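Local coordinates for protein acylphosphatase (Coxiella burnetii, PDB 3TRG) that catalyses the hydrolysis of acyl phosphates to a carboxylate and inorganic phosphate, at residues Gly20-Gly24 with Val25-Glu29. Sequence-based numbering, arbitrary orientation.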
loop_
_atom_site.group_PDB
_atom_site.type_symbol
_atom_site.label_atom_id
_atom_site.label_comp_id
_atom_site.label_asym_id
_atom_site.label_seq_id
_atom_site.Cartn_x
_atom_site.Cartn_y
_atom_site.Cartn_z
ATOM N N GLY A 20 -2.139 0.393 -14.354
ATOM C CA GLY A 20 -1.414 1.288 -15.235
ATOM C C GLY A 20 -0.089 0.700 -15.671
ATOM O O GLY A 20 0.077 -0.519 -15.736
ATOM N N LYS A 21 0.853 1.579 -15.988
ATOM C CA LYS A 21 2.226 1.178 -16.235
ATOM C C LYS A 21 2.882 1.006 -14.874
ATOM O O LYS A 21 3.341 1.976 -14.266
ATOM C CB LYS A 21 2.945 2.249 -17.060
ATOM C CG LYS A 21 4.465 2.240 -16.939
ATOM C CD LYS A 21 5.075 0.953 -17.460
ATOM C CE LYS A 21 6.594 1.000 -17.364
ATOM N NZ LYS A 21 7.225 -0.248 -17.875
ATOM N N VAL A 22 2.892 -0.230 -14.384
ATOM C CA VAL A 22 3.365 -0.505 -13.030
ATOM C C VAL A 22 4.435 -1.592 -12.991
ATOM O O VAL A 22 4.852 -2.014 -11.914
ATOM C CB VAL A 22 2.205 -0.907 -12.088
ATOM C CG1 VAL A 22 1.183 0.219 -11.987
ATOM C CG2 VAL A 22 1.544 -2.208 -12.558
ATOM N N GLN A 23 4.864 -2.050 -14.164
ATOM C CA GLN A 23 5.928 -3.048 -14.250
ATOM C C GLN A 23 7.249 -2.421 -14.681
ATOM O O GLN A 23 7.268 -1.433 -15.417
ATOM C CB GLN A 23 5.544 -4.177 -15.216
ATOM C CG GLN A 23 4.705 -5.285 -14.591
ATOM C CD GLN A 23 3.238 -4.917 -14.460
ATOM O OE1 GLN A 23 2.728 -4.069 -15.198
ATOM N NE2 GLN A 23 2.549 -5.558 -13.519
ATOM N N GLY A 24 8.349 -2.998 -14.210
ATOM C CA GLY A 24 9.676 -2.544 -14.584
ATOM C C GLY A 24 10.046 -1.181 -14.031
ATOM O O GLY A 24 10.896 -0.490 -14.592
ATOM N N VAL A 25 9.415 -0.796 -12.927
ATOM C CA VAL A 25 9.690 0.492 -12.293
ATOM C C VAL A 25 9.868 0.332 -10.783
ATOM O O VAL A 25 9.701 1.282 -10.017
ATOM C CB VAL A 25 8.586 1.540 -12.594
ATOM C CG1 VAL A 25 8.537 1.846 -14.092
ATOM C CG2 VAL A 25 7.221 1.062 -12.093
ATOM N N PHE A 26 10.217 -0.878 -10.360
ATOM C CA PHE A 26 10.459 -1.142 -8.949
ATOM C C PHE A 26 9.265 -0.713 -8.098
ATOM O O PHE A 26 9.428 -0.152 -7.014
ATOM C CB PHE A 26 11.731 -0.423 -8.482
ATOM C CG PHE A 26 12.988 -0.908 -9.156
ATOM C CD1 PHE A 26 13.468 -2.184 -8.920
ATOM C CD2 PHE A 26 13.697 -0.080 -10.012
ATOM C CE1 PHE A 26 14.633 -2.631 -9.536
ATOM C CE2 PHE A 26 14.857 -0.519 -10.627
ATOM C CZ PHE A 26 15.325 -1.793 -10.389
ATOM N N PHE A 27 8.058 -0.984 -8.583
ATOM C CA PHE A 27 6.864 -0.547 -7.862
ATOM C C PHE A 27 6.730 -1.180 -6.470
ATOM O O PHE A 27 6.445 -0.476 -5.495
ATOM C CB PHE A 27 5.595 -0.766 -8.693
ATOM C CG PHE A 27 4.522 0.245 -8.415
ATOM C CD1 PHE A 27 3.855 0.241 -7.203
ATOM C CD2 PHE A 27 4.193 1.211 -9.356
ATOM C CE1 PHE A 27 2.873 1.181 -6.929
ATOM C CE2 PHE A 27 3.212 2.154 -9.089
ATOM C CZ PHE A 27 2.552 2.139 -7.878
ATOM N N ARG A 28 6.958 -2.491 -6.373
ATOM C CA ARG A 28 6.900 -3.195 -5.089
ATOM C C ARG A 28 7.810 -2.549 -4.058
ATOM O O ARG A 28 7.386 -2.227 -2.950
ATOM C CB ARG A 28 7.319 -4.661 -5.249
ATOM C CG ARG A 28 6.299 -5.572 -5.899
ATOM C CD ARG A 28 6.836 -6.999 -5.946
ATOM N NE ARG A 28 8.277 -6.970 -6.148
ATOM C CZ ARG A 28 9.146 -7.758 -5.526
ATOM N NH1 ARG A 28 8.729 -8.680 -4.670
ATOM N NH2 ARG A 28 10.441 -7.623 -5.772
ATOM N N GLU A 29 9.076 -2.380 -4.418
ATOM C CA GLU A 29 10.046 -1.816 -3.490
ATOM C C GLU A 29 9.666 -0.401 -3.064
ATOM O O GLU A 29 9.844 -0.031 -1.905
ATOM C CB GLU A 29 11.459 -1.852 -4.080
ATOM C CG GLU A 29 11.995 -3.269 -4.299
ATOM C CD GLU A 29 11.588 -3.863 -5.634
ATOM O OE1 GLU A 29 10.809 -3.231 -6.378
ATOM O OE2 GLU A 29 12.063 -4.975 -5.951
HETATM O O HOH W 1 7.554 -2.245 -11.125
#
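Val-22 and Phe-27 sit across a tight loop that joins strand 11-19 to helix 27-37, their CA atoms 6.2 Å apart. Gly-24 turns the chain with a positive phi of 69°, and Phe-26 takes the N-cap position. The two sides share no direct hydrogen bond. Instead, one water sits inside the curve. It donates to Val-22 O at 2.8 Å and accepts from Val-25 N at 3.0 Å and from Phe-27 N at 2.9 Å. Val-22 O also receives Asn-46 ND2, a predicted active-site group.

The apolar contact is oblique. Val-22 CB lies 4.0 Å from Phe-27 CD2, and Val-22 CG1 reaches CE2 of the same ring. Val-52 touches both side chains, and Pro-74 and Ala-77 also pack on Phe-27. Lys-21 CE passes Val-25 CG1 at 3.9 Å, and Val-25 also packs on Gln-76 and Ala-77. The lysine chain bends at chi2 (63°), which carries NZ round to Gln-23 O, 2.7 Å away.

This loop matches the phosphate-binding loop of the acylphosphatase family, and it leads into Arg-28, the predicted catalytic arginine. Arg-28 NH1 forms a salt bridge with Arg-98 OXT; its NH2 forms one with Glu-29 OE2, where the hydrogen bond is weak. The amides of Val-25 and Phe-27 could donate to a phosphate oxygen, as they do to the water, while Val-22 O accepts a bond from that water.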